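Local structure of N-terminal acetyltransferase B complex subunit MDM20 (Candida albicans, 5K04) at residues Leu144-Tyr149 with Glu177-Phe182; Ser152-Leu157 with Lys491-Ile496; Thr444-Leu449 with Asn509-Lys514. The protein serves as the non-catalytic MDM20 (NAA25-family) subunit of the N-terminal acetyltransferase NatB, probably supporting its catalytic partner NAT3. All coordinates share one frame; numbering follows the deposited sequence.

Interaction 1: Leu144-Tyr149 with Glu177-Phe182; sequences LHTLWY and EGLQPF
Leu179 holds its CG anti to its own carbonyl carbon (chi1 -59°), which lays the two methyls against helix 143-157, where Thr146 and Leu147 receive them. Thr146 turns its methyl rather than its hydroxyl to the contact: CG2 lies anti to the backbone N and passes alongside the leucine in the opposite direction, 3.9 Å from Leu179 CD1 and 4.1 Å from Leu179 CD2. OG1 is hydrogen-bonded to Asn137 OD1 of helix 126-138 and to the carbonyl of Ser142. Leu147 comes in at a slant from the next position on the helix, its CD2 3.7 Å from Leu179 CD1, so a single methyl of Leu179 touches both helix residues. The contact is small and wholly apolar. Leu179 sits in a type I beta turn from Glu177 to Gln180 that leads out of helix 162-177, the helix packed beside helix 143-157 in this all-helical chain, whose family belongs to the TPR clan. The turn is tied by Glu177 O, which accepts from the backbone, Gln180 N at 3.3 Å, and from the side chain, Gln180 NE2 at 3.0 Å, the latter on a lone pair in the carbonyl plane. A second link comes from Arg143, whose NH2 bonds to Leu179 O.

Interaction 2: Ser152-Leu157 with Lys491-Ile496; sequences SFHLLL and KLEGFI
Glu493 reaches across to His154 from helix 489-503. Its CB points at helix 143-157, and CG, anti to the backbone N, carries the chain on in extended form, passing Leu155 CD2 at 4.5 Å. CD then brings the carboxylate to the imidazole edge, where OE1 accepts a hydrogen bond from His154 NE2 at 2.7 Å, with an N-H...O angle of 163°. OE2 stays farther off, 3.7 Å from the same NE2. The oxygen lies close to the ring plane, yet the nitrogen meets it on the syn side and tilted well out of the carboxylate plane, the two planes being 79° apart. This His-carboxylate bond links two helices whose axes come within 11.6 Å and cross at -52°, joining an early helix of this all-helical chain to one more than 300 residues later. The Glu493 side chain also touches Gln158, just past helix 143-157. Beside the polar pair, Leu155 and Ile496 meet tip to tip, with Leu155 CD1 4.0 Å from Ile496 CD1. Leu193 and Phe194 pack against the His154 side chain. From the same segment as Glu493, Lys491 bonds through NZ to the carbonyl of Phe7 of the NAT3 chain.

Interaction 3: Thr444-Leu449 with Asn509-Lys514; sequences TLNYYL and NFTVAK
This is a buried, mixed polar and aromatic contact, made where helix 440-445 gives way to a short 3-10 segment and faces the side of helix 506-521, within the NatB non-catalytic subunit family region of the TPR clan. Asn446, at the break between the two, points its side chain at the helix. The two ends of its amide meet different neighbours: ND2 lies 2.8 Å from Thr511 OG1, while OD1 comes to the edge of the Phe510 ring, near its plane and 4.0 Å from CD2. Amide and ring planes are turned 67° against each other. Phe510 comes to this place with CG anti to the backbone N (chi1 -177°), its CB directed at the opposing segment. OD1 is buried here without a hydrogen-bond partner, whereas Thr511 OG1 is hydrogen-bonded to the carbonyl of Ser507. Farther along, Lys514 bends at chi2 and brings NZ to 3.9 Å from Leu449 O; the ammonium is held by the carbonyls of Thr450 and Thr452, just beyond the 3-10 segment. Trp462 packs against Asn446, Leu449 and Lys514, and Thr574 touches Phe510. Thr444 meets Phe13 and Asn16 of the NAT3 chain. The contact lies among helices 440-445, 456-485, 506-521 and 571-584.

From the N terminus, helix 143-157 enters first and serves two contacts in succession. Interaction 1 closes a short loop, returning to this helix after 27 intervening residues, mostly helical. Interaction 2 leaves the same helix within that loop and closes only after 333 residues, on helix 489-503, so the two cross; the centres of interactions 1 and 2 are about 16 Å apart. Interaction 3 opens at 444-449, inside the long span of interaction 2, and closes beyond it at 509-514, crossing it in turn, whereas interactions 1 and 3 are in series. Helices 489-503 and 506-521 are consecutive, so one helical pair ties the N-terminal helices to the later region around 444-449.

Interaction 1: Leu144-Tyr149 with Glu177-Phe182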
loop_
_atom_site.group_PDB
_atom_site.type_symbol
_atom_site.label_atom_id
_atom_site.label_comp_id
_atom_site.label_asym_id
_atom_site.label_seq_id
_atom_site.Cartn_x
_atom_site.Cartn_y
_atom_site.Cartn_z
ATOM N N LEU A 144 -21.769 -20.481 -12.545
ATOM C CA LEU A 144 -20.765 -19.769 -11.762
ATOM C C LEU A 144 -19.435 -20.514 -11.765
ATOM O O LEU A 144 -18.377 -19.912 -11.979
ATOM C CB LEU A 144 -21.267 -19.578 -10.329
ATOM C CG LEU A 144 -20.298 -18.809 -9.412
ATOM C CD1 LEU A 144 -19.992 -17.440 -9.988
ATOM C CD2 LEU A 144 -20.827 -18.667 -8.007
ATOM N N HIS A 145 -19.479 -21.837 -11.529
ATOM C CA HIS A 145 -18.260 -22.643 -11.469
ATOM C C HIS A 145 -17.561 -22.708 -12.817
ATOM O O HIS A 145 -16.326 -22.757 -12.873
ATOM C CB HIS A 145 -18.585 -24.049 -10.962
ATOM C CG HIS A 145 -19.049 -24.065 -9.542
ATOM N ND1 HIS A 145 -19.639 -25.165 -8.957
ATOM C CD2 HIS A 145 -19.019 -23.100 -8.591
ATOM C CE1 HIS A 145 -19.965 -24.873 -7.711
ATOM N NE2 HIS A 145 -19.601 -23.627 -7.465
ATOM N N THR A 146 -18.327 -22.726 -13.912
ATOM C CA THR A 146 -17.702 -22.668 -15.230
ATOM C C THR A 146 -16.961 -21.349 -15.418
ATOM O O THR A 146 -15.854 -21.309 -15.975
ATOM C CB THR A 146 -18.767 -22.876 -16.307
ATOM O OG1 THR A 146 -19.434 -24.120 -16.064
ATOM C CG2 THR A 146 -18.124 -22.904 -17.684
ATOM N N LEU A 147 -17.548 -20.261 -14.921
ATOM C CA LEU A 147 -16.906 -18.955 -14.998
ATOM C C LEU A 147 -15.617 -18.933 -14.185
ATOM O O LEU A 147 -14.594 -18.414 -14.644
ATOM C CB LEU A 147 -17.877 -17.876 -14.504
ATOM C CG LEU A 147 -19.056 -17.618 -15.443
ATOM C CD1 LEU A 147 -20.258 -17.012 -14.729
ATOM C CD2 LEU A 147 -18.580 -16.677 -16.541
ATOM N N TRP A 148 -15.669 -19.469 -12.957
ATOM C CA TRP A 148 -14.478 -19.624 -12.122
ATOM C C TRP A 148 -13.351 -20.290 -12.897
ATOM O O TRP A 148 -12.236 -19.762 -13.009
ATOM C CB TRP A 148 -14.818 -20.468 -10.889
ATOM C CG TRP A 148 -15.666 -19.762 -9.865
ATOM C CD1 TRP A 148 -16.248 -18.534 -9.985
ATOM C CD2 TRP A 148 -16.001 -20.239 -8.544
ATOM N NE1 TRP A 148 -16.932 -18.215 -8.822
ATOM C CE2 TRP A 148 -16.791 -19.239 -7.923
ATOM C CE3 TRP A 148 -15.707 -21.407 -7.831
ATOM C CZ2 TRP A 148 -17.304 -19.381 -6.632
ATOM C CZ3 TRP A 148 -16.215 -21.552 -6.540
ATOM C CH2 TRP A 148 -17.008 -20.542 -5.958
ATOM N N TYR A 149 -13.653 -21.469 -13.438
ATOM C CA TYR A 149 -12.674 -22.264 -14.165
ATOM C C TYR A 149 -12.090 -21.470 -15.329
ATOM O O TYR A 149 -10.868 -21.412 -15.498
ATOM C CB TYR A 149 -13.369 -23.541 -14.626
ATOM C CG TYR A 149 -12.480 -24.605 -15.188
ATOM C CD1 TYR A 149 -11.155 -24.727 -14.767
ATOM C CD2 TYR A 149 -12.963 -25.504 -16.142
ATOM C CE1 TYR A 149 -10.329 -25.720 -15.278
ATOM C CE2 TYR A 149 -12.137 -26.514 -16.662
ATOM C CZ TYR A 149 -10.821 -26.617 -16.222
ATOM O OH TYR A 149 -9.991 -27.594 -16.723
ATOM N N GLU A 177 -17.662 -19.538 -24.394
ATOM C CA GLU A 177 -18.582 -19.715 -25.510
ATOM C C GLU A 177 -19.720 -20.656 -25.130
ATOM O O GLU A 177 -20.865 -20.438 -25.542
ATOM C CB GLU A 177 -17.807 -20.189 -26.755
ATOM C CG GLU A 177 -16.911 -19.052 -27.360
ATOM C CD GLU A 177 -15.874 -19.487 -28.418
ATOM O OE1 GLU A 177 -15.681 -20.706 -28.651
ATOM O OE2 GLU A 177 -15.246 -18.575 -29.021
ATOM N N GLY A 178 -19.448 -21.652 -24.274
ATOM C CA GLY A 178 -20.479 -22.572 -23.795
ATOM C C GLY A 178 -21.579 -21.921 -22.961
ATOM O O GLY A 178 -22.632 -22.539 -22.767
ATOM N N LEU A 179 -21.362 -20.694 -22.478
ATOM C CA LEU A 179 -22.294 -19.997 -21.594
ATOM C C LEU A 179 -23.164 -18.986 -22.326
ATOM O O LEU A 179 -23.988 -18.319 -21.691
ATOM C CB LEU A 179 -21.533 -19.289 -20.478
ATOM C CG LEU A 179 -20.700 -20.249 -19.629
ATOM C CD1 LEU A 179 -19.889 -19.496 -18.579
ATOM C CD2 LEU A 179 -21.620 -21.287 -18.988
ATOM N N GLN A 180 -22.982 -18.837 -23.633
ATOM C CA GLN A 180 -23.796 -17.897 -24.376
ATOM C C GLN A 180 -25.247 -18.373 -24.402
ATOM O O GLN A 180 -25.508 -19.576 -24.441
ATOM C CB GLN A 180 -23.265 -17.736 -25.801
ATOM C CG GLN A 180 -22.000 -16.896 -25.892
ATOM C CD GLN A 180 -21.337 -17.022 -27.231
ATOM O OE1 GLN A 180 -21.092 -16.027 -27.913
ATOM N NE2 GLN A 180 -21.055 -18.260 -27.630
ATOM N N PRO A 181 -26.216 -17.437 -24.400
ATOM C CA PRO A 181 -26.000 -15.977 -24.424
ATOM C C PRO A 181 -25.578 -15.434 -23.067
ATOM O O PRO A 181 -25.989 -15.974 -22.037
ATOM C CB PRO A 181 -27.377 -15.431 -24.828
ATOM C CG PRO A 181 -28.349 -16.451 -24.254
ATOM C CD PRO A 181 -27.652 -17.790 -24.384
ATOM N N PHE A 182 -24.762 -14.384 -23.076
ATOM C CA PHE A 182 -24.241 -13.811 -21.846
ATOM C C PHE A 182 -25.322 -13.007 -21.127
ATOM O O PHE A 182 -26.141 -12.329 -21.752
ATOM C CB PHE A 182 -23.016 -12.927 -22.141
ATOM C CG PHE A 182 -21.860 -13.676 -22.741
ATOM C CD1 PHE A 182 -21.342 -14.795 -22.117
ATOM C CD2 PHE A 182 -21.306 -13.285 -23.946
ATOM C CE1 PHE A 182 -20.288 -15.499 -22.676
ATOM C CE2 PHE A 182 -20.250 -13.981 -24.498
ATOM C CZ PHE A 182 -19.743 -15.091 -23.862
#

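Interaction 2: Ser152-Leu157 with Lys491-Ile496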
loop_
_atom_site.group_PDB
_atom_site.type_symbol
_atom_site.label_atom_id
_atom_site.label_comp_id
_atom_site.label_asym_id
_atom_site.label_seq_id
_atom_site.Cartn_x
_atom_site.Cartn_y
_atom_site.Cartn_z
ATOM N N SER A 152 -9.932 -18.658 -14.177
ATOM C CA SER A 152 -8.675 -19.180 -13.652
ATOM C C SER A 152 -7.656 -19.409 -14.761
ATOM O O SER A 152 -6.453 -19.427 -14.481
ATOM C CB SER A 152 -8.923 -20.477 -12.873
ATOM O OG SER A 152 -9.285 -21.552 -13.728
ATOM N N PHE A 153 -8.110 -19.580 -16.011
ATOM C CA PHE A 153 -7.174 -19.724 -17.127
ATOM C C PHE A 153 -6.518 -18.399 -17.472
ATOM O O PHE A 153 -5.340 -18.360 -17.844
ATOM C CB PHE A 153 -7.884 -20.284 -18.353
ATOM C CG PHE A 153 -8.054 -21.763 -18.319
ATOM C CD1 PHE A 153 -6.960 -22.599 -18.461
ATOM C CD2 PHE A 153 -9.306 -22.326 -18.110
ATOM C CE1 PHE A 153 -7.104 -23.991 -18.403
ATOM C CE2 PHE A 153 -9.468 -23.705 -18.057
ATOM C CZ PHE A 153 -8.362 -24.545 -18.205
ATOM N N HIS A 154 -7.273 -17.312 -17.352
ATOM C CA HIS A 154 -6.692 -15.981 -17.442
ATOM C C HIS A 154 -5.659 -15.744 -16.345
ATOM O O HIS A 154 -4.582 -15.195 -16.606
ATOM C CB HIS A 154 -7.787 -14.926 -17.349
ATOM C CG HIS A 154 -7.256 -13.567 -17.041
ATOM N ND1 HIS A 154 -6.450 -12.873 -17.916
ATOM C CD2 HIS A 154 -7.386 -12.786 -15.946
ATOM C CE1 HIS A 154 -6.125 -11.711 -17.383
ATOM N NE2 HIS A 154 -6.679 -11.634 -16.187
ATOM N N LEU A 155 -5.994 -16.111 -15.099
ATOM C CA LEU A 155 -5.051 -15.979 -13.992
ATOM C C LEU A 155 -3.741 -16.684 -14.298
ATOM O O LEU A 155 -2.660 -16.128 -14.068
ATOM C CB LEU A 155 -5.658 -16.542 -12.716
ATOM C CG LEU A 155 -6.845 -15.777 -12.123
ATOM C CD1 LEU A 155 -7.204 -16.414 -10.778
ATOM C CD2 LEU A 155 -6.535 -14.263 -11.959
ATOM N N LEU A 156 -3.830 -17.913 -14.825
ATOM C CA LEU A 156 -2.642 -18.683 -15.190
ATOM C C LEU A 156 -1.856 -17.988 -16.286
ATOM O O LEU A 156 -0.626 -17.902 -16.225
ATOM C CB LEU A 156 -3.045 -20.075 -15.672
ATOM C CG LEU A 156 -3.331 -21.171 -14.672
ATOM C CD1 LEU A 156 -3.853 -22.401 -15.418
ATOM C CD2 LEU A 156 -2.060 -21.487 -13.887
ATOM N N LEU A 157 -2.564 -17.499 -17.312
ATOM C CA LEU A 157 -1.931 -16.790 -18.420
ATOM C C LEU A 157 -1.119 -15.594 -17.950
ATOM O O LEU A 157 -0.239 -15.126 -18.684
ATOM C CB LEU A 157 -2.993 -16.320 -19.412
ATOM C CG LEU A 157 -3.507 -17.401 -20.349
ATOM C CD1 LEU A 157 -4.737 -16.919 -21.101
ATOM C CD2 LEU A 157 -2.395 -17.778 -21.299
ATOM N N LYS A 491 -13.065 -7.198 -10.897
ATOM C CA LYS A 491 -12.327 -6.692 -9.754
ATOM C C LYS A 491 -11.492 -7.751 -9.071
ATOM O O LYS A 491 -10.688 -7.408 -8.193
ATOM C CB LYS A 491 -13.296 -6.104 -8.717
ATOM C CG LYS A 491 -14.338 -5.141 -9.276
ATOM C CD LYS A 491 -13.688 -3.861 -9.838
ATOM C CE LYS A 491 -14.752 -2.778 -10.140
ATOM N NZ LYS A 491 -14.185 -1.644 -10.933
ATOM N N LEU A 492 -11.683 -9.026 -9.431
ATOM C CA LEU A 492 -11.108 -10.135 -8.678
ATOM C C LEU A 492 -9.589 -10.106 -8.711
ATOM O O LEU A 492 -8.932 -10.241 -7.669
ATOM C CB LEU A 492 -11.620 -11.458 -9.243
ATOM C CG LEU A 492 -12.693 -12.112 -8.385
ATOM C CD1 LEU A 492 -13.110 -13.459 -8.965
ATOM C CD2 LEU A 492 -12.196 -12.239 -6.922
ATOM N N GLU A 493 -9.017 -9.955 -9.912
ATOM C CA GLU A 493 -7.561 -9.923 -10.051
ATOM C C GLU A 493 -6.938 -8.882 -9.131
ATOM O O GLU A 493 -5.865 -9.107 -8.566
ATOM C CB GLU A 493 -7.186 -9.649 -11.508
ATOM C CG GLU A 493 -5.726 -9.850 -11.805
ATOM C CD GLU A 493 -5.431 -10.099 -13.292
ATOM O OE1 GLU A 493 -6.324 -9.898 -14.154
ATOM O OE2 GLU A 493 -4.289 -10.506 -13.592
ATOM N N GLY A 494 -7.607 -7.727 -8.974
ATOM C CA GLY A 494 -7.102 -6.700 -8.079
ATOM C C GLY A 494 -7.203 -7.077 -6.609
ATOM O O GLY A 494 -6.352 -6.686 -5.810
ATOM N N PHE A 495 -8.248 -7.825 -6.225
ATOM C CA PHE A 495 -8.301 -8.355 -4.860
ATOM C C PHE A 495 -7.143 -9.313 -4.614
ATOM O O PHE A 495 -6.459 -9.240 -3.589
ATOM C CB PHE A 495 -9.617 -9.092 -4.600
ATOM C CG PHE A 495 -10.845 -8.229 -4.640
ATOM C CD1 PHE A 495 -10.757 -6.848 -4.635
ATOM C CD2 PHE A 495 -12.097 -8.816 -4.677
ATOM C CE1 PHE A 495 -11.896 -6.070 -4.670
ATOM C CE2 PHE A 495 -13.248 -8.035 -4.714
ATOM C CZ PHE A 495 -13.145 -6.665 -4.713
ATOM N N ILE A 496 -6.925 -10.229 -5.557
ATOM C CA ILE A 496 -5.891 -11.246 -5.412
ATOM C C ILE A 496 -4.520 -10.593 -5.345
ATOM O O ILE A 496 -3.707 -10.899 -4.459
ATOM C CB ILE A 496 -6.004 -12.255 -6.569
ATOM C CG1 ILE A 496 -7.312 -13.049 -6.445
ATOM C CG2 ILE A 496 -4.794 -13.168 -6.627
ATOM C CD1 ILE A 496 -7.702 -13.815 -7.714
#

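Interaction 3: Thr444-Leu449 with Asn509-Lys514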
loop_
_atom_site.group_PDB
_atom_site.type_symbol
_atom_site.label_atom_id
_atom_site.label_comp_id
_atom_site.label_asym_id
_atom_site.label_seq_id
_atom_site.Cartn_x
_atom_site.Cartn_y
_atom_site.Cartn_z
ATOM N N THR A 444 1.792 1.854 3.460
ATOM C CA THR A 444 2.494 2.739 2.533
ATOM C C THR A 444 3.321 3.825 3.217
ATOM O O THR A 444 4.238 4.357 2.580
ATOM C CB THR A 444 1.501 3.385 1.536
ATOM O OG1 THR A 444 0.504 4.153 2.224
ATOM C CG2 THR A 444 0.803 2.303 0.720
ATOM N N LEU A 445 3.050 4.144 4.499
ATOM C CA LEU A 445 3.645 5.307 5.175
ATOM C C LEU A 445 4.436 4.977 6.440
ATOM O O LEU A 445 5.117 5.857 6.982
ATOM C CB LEU A 445 2.538 6.320 5.526
ATOM C CG LEU A 445 1.848 6.871 4.266
ATOM C CD1 LEU A 445 0.667 7.769 4.617
ATOM C CD2 LEU A 445 2.877 7.606 3.364
ATOM N N ASN A 446 4.300 3.762 6.949
ATOM C CA ASN A 446 5.046 3.142 8.034
ATOM C C ASN A 446 6.483 3.621 8.187
ATOM O O ASN A 446 6.958 3.912 9.288
ATOM C CB ASN A 446 5.063 1.656 7.711
ATOM C CG ASN A 446 5.347 0.827 8.844
ATOM O OD1 ASN A 446 5.955 1.274 9.803
ATOM N ND2 ASN A 446 4.938 -0.434 8.757
ATOM N N TYR A 447 7.192 3.588 7.058
ATOM C CA TYR A 447 8.627 3.801 7.033
ATOM C C TYR A 447 9.007 5.187 7.536
ATOM O O TYR A 447 10.167 5.396 7.907
ATOM C CB TYR A 447 9.128 3.581 5.615
ATOM C CG TYR A 447 8.802 4.722 4.658
ATOM C CD1 TYR A 447 9.666 5.819 4.533
ATOM C CD2 TYR A 447 7.651 4.700 3.862
ATOM C CE1 TYR A 447 9.383 6.887 3.644
ATOM C CE2 TYR A 447 7.364 5.765 2.968
ATOM C CZ TYR A 447 8.230 6.853 2.873
ATOM O OH TYR A 447 7.952 7.882 2.005
ATOM N N TYR A 448 8.055 6.138 7.547
ATOM C CA TYR A 448 8.291 7.435 8.177
ATOM C C TYR A 448 8.602 7.298 9.663
ATOM O O TYR A 448 9.172 8.220 10.250
ATOM C CB TYR A 448 7.077 8.369 7.987
ATOM C CG TYR A 448 7.027 9.082 6.651
ATOM C CD1 TYR A 448 7.797 10.224 6.408
ATOM C CD2 TYR A 448 6.215 8.612 5.633
ATOM C CE1 TYR A 448 7.764 10.879 5.175
ATOM C CE2 TYR A 448 6.172 9.241 4.399
ATOM C CZ TYR A 448 6.942 10.386 4.173
ATOM O OH TYR A 448 6.886 10.997 2.953
ATOM N N LEU A 449 8.239 6.171 10.279
ATOM C CA LEU A 449 8.496 5.912 11.688
ATOM C C LEU A 449 9.793 5.138 11.917
ATOM O O LEU A 449 10.077 4.743 13.055
ATOM C CB LEU A 449 7.319 5.152 12.290
ATOM C CG LEU A 449 5.939 5.811 12.144
ATOM C CD1 LEU A 449 4.830 4.801 12.440
ATOM C CD2 LEU A 449 5.817 7.035 13.076
ATOM N N ASN A 509 7.167 -6.702 7.536
ATOM C CA ASN A 509 8.324 -7.294 8.198
ATOM C C ASN A 509 9.084 -6.262 9.026
ATOM O O ASN A 509 9.575 -6.573 10.114
ATOM C CB ASN A 509 9.198 -7.958 7.144
ATOM C CG ASN A 509 8.588 -9.275 6.653
ATOM O OD1 ASN A 509 8.311 -10.167 7.459
ATOM N ND2 ASN A 509 8.353 -9.386 5.345
ATOM N N PHE A 510 9.141 -5.016 8.548
ATOM C CA PHE A 510 9.680 -3.945 9.377
ATOM C C PHE A 510 8.863 -3.771 10.649
ATOM O O PHE A 510 9.424 -3.572 11.733
ATOM C CB PHE A 510 9.719 -2.627 8.606
ATOM C CG PHE A 510 10.318 -1.530 9.396
ATOM C CD1 PHE A 510 11.658 -1.575 9.725
ATOM C CD2 PHE A 510 9.547 -0.490 9.853
ATOM C CE1 PHE A 510 12.217 -0.591 10.482
ATOM C CE2 PHE A 510 10.101 0.498 10.615
ATOM C CZ PHE A 510 11.437 0.450 10.935
ATOM N N THR A 511 7.530 -3.833 10.525
ATOM C CA THR A 511 6.653 -3.744 11.689
ATOM C C THR A 511 6.980 -4.829 12.712
ATOM O O THR A 511 7.071 -4.547 13.911
ATOM C CB THR A 511 5.184 -3.823 11.230
ATOM O OG1 THR A 511 4.852 -2.668 10.444
ATOM C CG2 THR A 511 4.250 -3.900 12.404
ATOM N N VAL A 512 7.195 -6.072 12.249
ATOM C CA VAL A 512 7.555 -7.166 13.154
ATOM C C VAL A 512 8.951 -6.950 13.731
ATOM O O VAL A 512 9.163 -7.102 14.940
ATOM C CB VAL A 512 7.445 -8.530 12.433
ATOM C CG1 VAL A 512 7.958 -9.676 13.318
ATOM C CG2 VAL A 512 5.995 -8.822 11.991
ATOM N N ALA A 513 9.915 -6.564 12.882
ATOM C CA ALA A 513 11.279 -6.310 13.356
ATOM C C ALA A 513 11.303 -5.224 14.425
ATOM O O ALA A 513 12.020 -5.339 15.428
ATOM C CB ALA A 513 12.170 -5.900 12.186
ATOM N N LYS A 514 10.508 -4.167 14.223
ATOM C CA LYS A 514 10.466 -3.038 15.143
ATOM C C LYS A 514 9.827 -3.422 16.475
ATOM O O LYS A 514 10.280 -2.987 17.539
ATOM C CB LYS A 514 9.705 -1.892 14.482
ATOM C CG LYS A 514 9.860 -0.578 15.179
ATOM C CD LYS A 514 11.163 0.110 14.793
ATOM C CE LYS A 514 11.155 1.530 15.354
ATOM N NZ LYS A 514 12.372 2.282 14.990
#